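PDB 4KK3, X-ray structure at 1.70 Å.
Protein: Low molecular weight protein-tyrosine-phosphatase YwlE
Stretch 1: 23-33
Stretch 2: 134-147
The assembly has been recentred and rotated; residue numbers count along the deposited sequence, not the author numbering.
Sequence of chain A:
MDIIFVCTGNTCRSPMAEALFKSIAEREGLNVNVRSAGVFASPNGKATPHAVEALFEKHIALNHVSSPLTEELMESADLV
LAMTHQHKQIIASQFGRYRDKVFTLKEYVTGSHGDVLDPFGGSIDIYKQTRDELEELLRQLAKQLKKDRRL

Stretch 1 (23-33) SIAEREGLNVN
Stretch 2 134-147: LEELLRQLAKQLKK

Packing of the end of one helix and the loop after it against a second helix of YwlE, 111 or more residues away in sequence. Residues 23-28 finish a helix that begins earlier in the chain; stretch 2 continues a helix that also begins earlier in the chain. The two axes run in roughly the same direction, at 37° (signed crossing angle -37°), with a closest approach of 9.7 Å. The register is set by Ile24 opposite Arg139, CA to CA 6.7 Å, and the contact buries 511 Å² summed over both sides.

Ile24 is a knob. Its CA-to-CB bond points toward the second helix, and with chi1 -76° (m) and chi2 163° (t) the side chain enters a hole formed by Glu135, Leu138, Arg139 and Ala142. The extended CG1-CD1 arm brings Ile24 CD1 to 3.8 Å from Leu138 CB, 3.7 Å from Arg139 CG and 4.2 Å from the backbone Glu135 O, while Ile24 CG2 rests 3.6 Å from Ala142 CB. A branched, apolar residue thus fills the hole in two directions, and the small Ala142, itself pointing toward stretch 1, receives Ile24 CG2. Ala142 is shared: Leu30 CD1 lies 3.8 Å from Ala142 CB and 3.7 Å from Ala142 CA.

The first helix gives way at Gly29, whose phi/psi of 79/25 suits glycine because positive phi is costly for most other residues. The turn is tied by a backbone hydrogen bond from Leu30 N to Ala25 O, 2.7 Å, and Leu30 then becomes extended (-74/135). Its side chain (chi1 -86°, m; chi2 t) points back toward the second helix, where Leu30 CD2 is 4.2 Å from Leu145 CB and 3.5 Å from Lys146 CD. Val32 (-133/156, chi1 m) extends the apolar strip more loosely, Val32 CG1 lying 4.5 Å from Leu145 CD1; Leu145 is m,t.

Polar groups border this apolar strip. Glu28 points toward the second helix with chi1 t, chi2 67° (p) and chi3 27°, which presents its carboxylate to two lysines three residues apart: Lys143 NZ donates to Glu28 OE1 at 3.0 Å and Lys146 NZ to Glu28 OE2 at 2.9 Å, both hydrogen bonds within salt bridges. Lys143 starts with its CA-to-CB bond pointing away, but chi1 -54° and chi2 -66° (both m) fold the chain round before chi3 and chi4 (t) extend it to the acid. Lys146 starts sideways and is m at all four chi angles, a curled chain that lays its CD on Leu30 and still delivers its amine; it is poorly ordered.

Arg139 also starts sideways, and its m,t,t side chain (chi4 -81°) runs past Ile24, with Ile24 CG1 over one face of the guanidinium. Arg139 NH2 is held by Glu135 OE2, one turn earlier, at 3.2 Å in a hydrogen-bonded salt bridge; Glu135 is t,t with chi3 -5°.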

ATOM      1  N   SER A  23     -11.193  -1.614   3.660  1.00 26.76           N
ATOM      2  CA  SER A  23     -12.100  -2.010   4.734  1.00 24.48           C
ATOM      3  C   SER A  23     -12.242  -0.919   5.787  1.00 27.13           C
ATOM      4  O   SER A  23     -13.358  -0.553   6.170  1.00 25.62           O
ATOM      5  CB  SER A  23     -11.604  -3.294   5.401  1.00 28.81           C
ATOM      6  OG  SER A  23     -12.507  -3.703   6.415  1.00 33.70           O
ATOM      7  N   ILE A  24     -11.098  -0.420   6.253  1.00 25.35           N
ATOM      8  CA  ILE A  24     -11.024   0.652   7.242  1.00 26.13           C
ATOM      9  C   ILE A  24     -11.725   1.908   6.735  1.00 25.86           C
ATOM     10  O   ILE A  24     -12.520   2.523   7.454  1.00 29.71           O
ATOM     11  CB  ILE A  24      -9.540   0.998   7.551  1.00 19.41           C
ATOM     12  CG1 ILE A  24      -8.914  -0.055   8.456  1.00 18.95           C
ATOM     13  CG2 ILE A  24      -9.433   2.360   8.219  1.00 26.29           C
ATOM     14  CD1 ILE A  24      -7.392   0.001   8.462  1.00 23.32           C
ATOM     15  N   ALA A  25     -11.439   2.271   5.484  1.00 22.57           N
ATOM     16  CA  ALA A  25     -11.997   3.476   4.872  1.00 27.57           C
ATOM     17  C   ALA A  25     -13.513   3.428   4.813  1.00 32.35           C
ATOM     18  O   ALA A  25     -14.183   4.423   5.088  1.00 31.76           O
ATOM     19  CB  ALA A  25     -11.426   3.692   3.473  1.00 31.50           C
ATOM     20  N   GLU A  26     -14.061   2.273   4.452  1.00 32.12           N
ATOM     21  CA  GLU A  26     -15.514   2.179   4.345  1.00 38.69           C
ATOM     22  C   GLU A  26     -16.198   2.238   5.713  1.00 41.22           C
ATOM     23  O   GLU A  26     -17.323   2.721   5.824  1.00 40.34           O
ATOM     24  CB  GLU A  26     -15.950   0.953   3.534  1.00 48.76           C
ATOM     25  CG  GLU A  26     -15.879  -0.372   4.264  1.00 57.57           C
ATOM     26  CD  GLU A  26     -16.440  -1.514   3.435  1.00 63.55           C
ATOM     27  OE1 GLU A  26     -16.854  -1.264   2.281  1.00 65.36           O
ATOM     28  OE2 GLU A  26     -16.468  -2.659   3.936  1.00 63.73           O
ATOM     29  N   ARG A  27     -15.516   1.774   6.757  1.00 39.16           N
ATOM     30  CA  ARG A  27     -16.073   1.852   8.108  1.00 40.16           C
ATOM     31  C   ARG A  27     -16.028   3.287   8.621  1.00 41.11           C
ATOM     32  O   ARG A  27     -16.978   3.775   9.236  1.00 41.47           O
ATOM     33  CB  ARG A  27     -15.304   0.949   9.070  1.00 43.33           C
ATOM     34  CG  ARG A  27     -15.228  -0.509   8.656  1.00 52.18           C
ATOM     35  CD  ARG A  27     -16.442  -1.299   9.091  1.00 59.08           C
ATOM     36  NE  ARG A  27     -16.102  -2.702   9.324  1.00 66.01           N
ATOM     37  CZ  ARG A  27     -16.227  -3.672   8.423  1.00 69.77           C
ATOM     38  NH1 ARG A  27     -16.694  -3.404   7.211  1.00 71.66           N
ATOM     39  NH2 ARG A  27     -15.887  -4.913   8.736  1.00 70.29           N
ATOM     40  N   GLU A  28     -14.909   3.956   8.360  1.00 40.39           N
ATOM     41  CA  GLU A  28     -14.686   5.333   8.791  1.00 45.45           C
ATOM     42  C   GLU A  28     -15.518   6.302   7.953  1.00 45.64           C
ATOM     43  O   GLU A  28     -15.641   7.483   8.279  1.00 46.20           O
ATOM     44  CB  GLU A  28     -13.192   5.669   8.681  1.00 45.57           C
ATOM     45  CG  GLU A  28     -12.776   7.032   9.225  1.00 59.64           C
ATOM     46  CD  GLU A  28     -12.928   7.146  10.732  1.00 69.97           C
ATOM     47  OE1 GLU A  28     -12.860   6.104  11.420  1.00 72.50           O
ATOM     48  OE2 GLU A  28     -13.115   8.281  11.227  1.00 72.30           O
ATOM     49  N   GLY A  29     -16.099   5.795   6.872  1.00 44.65           N
ATOM     50  CA  GLY A  29     -16.919   6.617   6.005  1.00 42.80           C
ATOM     51  C   GLY A  29     -16.075   7.472   5.086  1.00 44.38           C
ATOM     52  O   GLY A  29     -16.511   8.525   4.623  1.00 47.91           O
ATOM     53  N   LEU A  30     -14.852   7.017   4.826  1.00 36.78           N
ATOM     54  CA  LEU A  30     -13.941   7.739   3.949  1.00 44.38           C
ATOM     55  C   LEU A  30     -14.331   7.598   2.490  1.00 48.08           C
ATOM     56  O   LEU A  30     -14.634   6.503   2.021  1.00 51.18           O
ATOM     57  CB  LEU A  30     -12.515   7.219   4.125  1.00 45.34           C
ATOM     58  CG  LEU A  30     -11.684   7.830   5.242  1.00 46.68           C
ATOM     59  CD1 LEU A  30     -10.306   7.198   5.242  1.00 41.53           C
ATOM     60  CD2 LEU A  30     -11.586   9.317   5.028  1.00 51.77           C
ATOM     61  N   ASN A  31     -14.303   8.711   1.768  1.00 45.70           N
ATOM     62  CA  ASN A  31     -14.563   8.681   0.338  1.00 50.43           C
ATOM     63  C   ASN A  31     -13.258   8.775  -0.433  1.00 46.32           C
ATOM     64  O   ASN A  31     -12.842   9.853  -0.856  1.00 48.61           O
ATOM     65  CB  ASN A  31     -15.535   9.794  -0.066  1.00 61.29           C
ATOM     66  CG  ASN A  31     -16.960   9.509   0.379  1.00 72.08           C
ATOM     67  OD1 ASN A  31     -17.357   8.350   0.516  1.00 75.02           O
ATOM     68  ND2 ASN A  31     -17.739  10.565   0.602  1.00 75.14           N
ATOM     69  N   VAL A  32     -12.595   7.633  -0.580  1.00 39.49           N
ATOM     70  CA  VAL A  32     -11.329   7.569  -1.296  1.00 38.01           C
ATOM     71  C   VAL A  32     -11.335   6.411  -2.276  1.00 35.40           C
ATOM     72  O   VAL A  32     -12.085   5.446  -2.111  1.00 35.00           O
ATOM     73  CB  VAL A  32     -10.135   7.399  -0.332  1.00 39.89           C
ATOM     74  CG1 VAL A  32     -10.014   8.601   0.584  1.00 48.42           C
ATOM     75  CG2 VAL A  32     -10.278   6.127   0.482  1.00 36.79           C
ATOM     76  N   ASN A  33     -10.495   6.519  -3.299  1.00 28.89           N
ATOM     77  CA  ASN A  33     -10.296   5.456  -4.269  1.00 26.14           C
ATOM     78  C   ASN A  33      -8.926   4.836  -4.022  1.00 25.13           C
ATOM     79  O   ASN A  33      -7.932   5.545  -3.970  1.00 25.03           O
ATOM     80  CB  ASN A  33     -10.377   6.031  -5.681  1.00 26.64           C
ATOM     81  CG  ASN A  33     -10.455   4.962  -6.746  1.00 44.73           C
ATOM     82  OD1 ASN A  33      -9.434   4.514  -7.269  1.00 50.34           O
ATOM     83  ND2 ASN A  33     -11.672   4.552  -7.084  1.00 54.55           N
ATOM     84  N   LEU A 134       0.834  -2.966   9.248  1.00 16.99           N
ATOM     85  CA  LEU A 134       0.063  -2.227   8.260  1.00 16.87           C
ATOM     86  C   LEU A 134      -1.253  -1.723   8.839  1.00 19.55           C
ATOM     87  O   LEU A 134      -1.634  -0.568   8.636  1.00 16.98           O
ATOM     88  CB  LEU A 134      -0.223  -3.101   7.039  1.00 15.19           C
ATOM     89  CG  LEU A 134       0.984  -3.266   6.119  1.00 12.41           C
ATOM     90  CD1 LEU A 134       0.677  -4.211   4.968  1.00 18.58           C
ATOM     91  CD2 LEU A 134       1.385  -1.868   5.591  1.00 14.34           C
ATOM     92  N   GLU A 135      -1.950  -2.606   9.541  1.00 19.59           N
ATOM     93  CA  GLU A 135      -3.244  -2.242  10.118  1.00 19.91           C
ATOM     94  C   GLU A 135      -3.143  -0.985  10.984  1.00 19.04           C
ATOM     95  O   GLU A 135      -3.938  -0.053  10.836  1.00 23.42           O
ATOM     96  CB  GLU A 135      -3.824  -3.417  10.913  1.00 20.44           C
ATOM     97  CG  GLU A 135      -5.269  -3.214  11.354  1.00 31.01           C
ATOM     98  CD  GLU A 135      -5.850  -4.461  11.996  1.00 45.17           C
ATOM     99  OE1 GLU A 135      -5.159  -5.503  12.002  1.00 51.14           O
ATOM    100  OE2 GLU A 135      -6.995  -4.401  12.493  1.00 54.69           O
ATOM    101  N   GLU A 136      -2.164  -0.960  11.879  1.00 18.76           N
ATOM    102  CA  GLU A 136      -1.986   0.162  12.792  1.00 21.50           C
ATOM    103  C   GLU A 136      -1.697   1.459  12.040  1.00 21.54           C
ATOM    104  O   GLU A 136      -2.217   2.518  12.383  1.00 24.44           O
ATOM    105  CB  GLU A 136      -0.870  -0.139  13.797  1.00 28.90           C
ATOM    106  CG  GLU A 136      -0.574   1.005  14.750  1.00 32.80           C
ATOM    107  CD  GLU A 136       0.367   0.612  15.871  1.00 38.17           C
ATOM    108  OE1 GLU A 136      -0.019  -0.223  16.717  1.00 42.06           O
ATOM    109  OE2 GLU A 136       1.492   1.143  15.906  1.00 38.54           O
ATOM    110  N   LEU A 137      -0.861   1.375  11.009  1.00 16.87           N
ATOM    111  CA  LEU A 137      -0.541   2.553  10.199  1.00 20.83           C
ATOM    112  C   LEU A 137      -1.753   3.051   9.417  1.00 20.68           C
ATOM    113  O   LEU A 137      -1.994   4.263   9.283  1.00 20.60           O
ATOM    114  CB  LEU A 137       0.581   2.207   9.229  1.00 17.90           C
ATOM    115  CG  LEU A 137       1.946   2.061   9.902  1.00 17.58           C
ATOM    116  CD1 LEU A 137       2.927   1.330   8.994  1.00 20.32           C
ATOM    117  CD2 LEU A 137       2.483   3.428  10.288  1.00 20.08           C
ATOM    118  N   LEU A 138      -2.528   2.103   8.908  1.00 16.95           N
ATOM    119  CA  LEU A 138      -3.636   2.420   8.022  1.00 16.00           C
ATOM    120  C   LEU A 138      -4.834   2.958   8.794  1.00 16.51           C
ATOM    121  O   LEU A 138      -5.570   3.788   8.273  1.00 21.27           O
ATOM    122  CB  LEU A 138      -4.021   1.201   7.184  1.00 16.68           C
ATOM    123  CG  LEU A 138      -2.886   0.799   6.225  1.00 16.30           C
ATOM    124  CD1 LEU A 138      -3.180  -0.566   5.609  1.00 19.05           C
ATOM    125  CD2 LEU A 138      -2.648   1.835   5.138  1.00 19.32           C
ATOM    126  N   ARG A 139      -5.011   2.500  10.031  1.00 18.56           N
ATOM    127  CA  ARG A 139      -6.008   3.113  10.910  1.00 22.24           C
ATOM    128  C   ARG A 139      -5.687   4.578  11.184  1.00 22.76           C
ATOM    129  O   ARG A 139      -6.587   5.422  11.167  1.00 23.79           O
ATOM    130  CB  ARG A 139      -6.180   2.334  12.218  1.00 28.03           C
ATOM    131  CG  ARG A 139      -6.845   0.984  12.003  1.00 31.38           C
ATOM    132  CD  ARG A 139      -7.282   0.330  13.294  1.00 37.88           C
ATOM    133  NE  ARG A 139      -7.865  -0.986  13.035  1.00 41.84           N
ATOM    134  CZ  ARG A 139      -9.115  -1.185  12.623  1.00 48.40           C
ATOM    135  NH1 ARG A 139      -9.930  -0.156  12.423  1.00 50.81           N
ATOM    136  NH2 ARG A 139      -9.554  -2.417  12.409  1.00 49.55           N
ATOM    137  N   GLN A 140      -4.411   4.881  11.411  1.00 23.04           N
ATOM    138  CA  GLN A 140      -3.986   6.264  11.626  1.00 26.76           C
ATOM    139  C   GLN A 140      -4.152   7.082  10.353  1.00 24.58           C
ATOM    140  O   GLN A 140      -4.574   8.234  10.417  1.00 24.27           O
ATOM    141  CB  GLN A 140      -2.533   6.357  12.076  1.00 34.89           C
ATOM    142  CG  GLN A 140      -2.138   5.569  13.302  1.00 44.28           C
ATOM    143  CD  GLN A 140      -0.632   5.624  13.542  1.00 49.29           C
ATOM    144  OE1 GLN A 140      -0.076   6.689  13.838  1.00 52.96           O
ATOM    145  NE2 GLN A 140       0.038   4.482  13.391  1.00 37.29           N
ATOM    146  N   LEU A 141      -3.796   6.496   9.207  1.00 22.61           N
ATOM    147  CA  LEU A 141      -3.960   7.162   7.921  1.00 21.00           C
ATOM    148  C   LEU A 141      -5.398   7.617   7.719  1.00 20.77           C
ATOM    149  O   LEU A 141      -5.652   8.748   7.311  1.00 22.82           O
ATOM    150  CB  LEU A 141      -3.512   6.265   6.756  1.00 20.14           C
ATOM    151  CG  LEU A 141      -3.644   6.826   5.331  1.00 15.96           C
ATOM    152  CD1 LEU A 141      -2.718   8.031   5.128  1.00 20.50           C
ATOM    153  CD2 LEU A 141      -3.340   5.762   4.273  1.00 16.54           C
ATOM    154  N   ALA A 142      -6.337   6.725   8.011  1.00 19.23           N
ATOM    155  CA  ALA A 142      -7.748   7.032   7.885  1.00 23.52           C
ATOM    156  C   ALA A 142      -8.119   8.268   8.702  1.00 24.85           C
ATOM    157  O   ALA A 142      -8.745   9.190   8.185  1.00 30.11           O
ATOM    158  CB  ALA A 142      -8.570   5.843   8.300  1.00 25.21           C
ATOM    159  N   LYS A 143      -7.703   8.295   9.964  1.00 27.38           N
ATOM    160  CA  LYS A 143      -7.994   9.424  10.839  1.00 32.59           C
ATOM    161  C   LYS A 143      -7.361  10.701  10.299  1.00 35.07           C
ATOM    162  O   LYS A 143      -7.945  11.778  10.396  1.00 35.79           O
ATOM    163  CB  LYS A 143      -7.506   9.160  12.268  1.00 40.41           C
ATOM    164  CG  LYS A 143      -8.014   7.871  12.912  1.00 48.08           C
ATOM    165  CD  LYS A 143      -9.516   7.882  13.147  1.00 59.54           C
ATOM    166  CE  LYS A 143      -9.942   6.676  13.979  1.00 63.81           C
ATOM    167  NZ  LYS A 143     -11.424   6.523  14.067  1.00 67.52           N
ATOM    168  N   GLN A 144      -6.169  10.579   9.722  1.00 27.84           N
ATOM    169  CA  GLN A 144      -5.479  11.744   9.191  1.00 31.74           C
ATOM    170  C   GLN A 144      -6.160  12.269   7.938  1.00 32.48           C
ATOM    171  O   GLN A 144      -6.286  13.479   7.759  1.00 36.80           O
ATOM    172  CB  GLN A 144      -4.016  11.425   8.898  1.00 32.38           C
ATOM    173  CG  GLN A 144      -3.157  11.322  10.135  1.00 35.72           C
ATOM    174  CD  GLN A 144      -1.798  10.754   9.825  1.00 39.92           C
ATOM    175  OE1 GLN A 144      -1.497  10.433   8.674  1.00 39.77           O
ATOM    176  NE2 GLN A 144      -0.963  10.624  10.851  1.00 41.00           N
ATOM    177  N   LEU A 145      -6.617  11.362   7.082  1.00 27.89           N
ATOM    178  CA  LEU A 145      -7.257  11.768   5.831  1.00 31.54           C
ATOM    179  C   LEU A 145      -8.518  12.611   6.053  1.00 41.03           C
ATOM    180  O   LEU A 145      -8.941  13.348   5.164  1.00 42.90           O
ATOM    181  CB  LEU A 145      -7.551  10.560   4.944  1.00 31.58           C
ATOM    182  CG  LEU A 145      -6.323   9.954   4.261  1.00 33.38           C
ATOM    183  CD1 LEU A 145      -6.691   8.670   3.571  1.00 36.86           C
ATOM    184  CD2 LEU A 145      -5.726  10.935   3.263  1.00 39.05           C
ATOM    185  N   LYS A 146      -9.097  12.506   7.246  1.00 46.87           N
ATOM    186  CA  LYS A 146     -10.227  13.352   7.635  1.00 56.39           C
ATOM    187  C   LYS A 146      -9.836  14.830   7.717  1.00 61.16           C
ATOM    188  O   LYS A 146     -10.694  15.708   7.657  1.00 67.35           O
ATOM    189  CB  LYS A 146     -10.794  12.902   8.983  1.00 60.23           C
ATOM    190  CG  LYS A 146     -11.109  11.422   9.067  1.00 62.90           C
ATOM    191  CD  LYS A 146     -12.136  11.023   8.028  1.00 67.18           C
ATOM    192  CE  LYS A 146     -13.552  11.358   8.465  1.00 71.70           C
ATOM    193  NZ  LYS A 146     -14.052  10.416   9.506  1.00 72.09           N
ATOM    194  N   LYS A 147      -8.540  15.096   7.857  1.00 57.07           N
ATOM    195  CA  LYS A 147      -8.040  16.462   7.979  1.00 56.25           C
ATOM    196  C   LYS A 147      -7.730  17.084   6.622  1.00 53.55           C
ATOM    197  O   LYS A 147      -7.169  18.176   6.544  1.00 56.12           O
ATOM    198  CB  LYS A 147      -6.783  16.493   8.847  1.00 60.70           C
ATOM    199  CG  LYS A 147      -6.996  16.043  10.277  1.00 65.37           C
ATOM    200  CD  LYS A 147      -5.705  16.138  11.072  1.00 68.85           C
ATOM    201  CE  LYS A 147      -5.923  15.724  12.514  1.00 72.91           C
ATOM    202  NZ  LYS A 147      -6.585  14.395  12.599  1.00 74.07           N
TER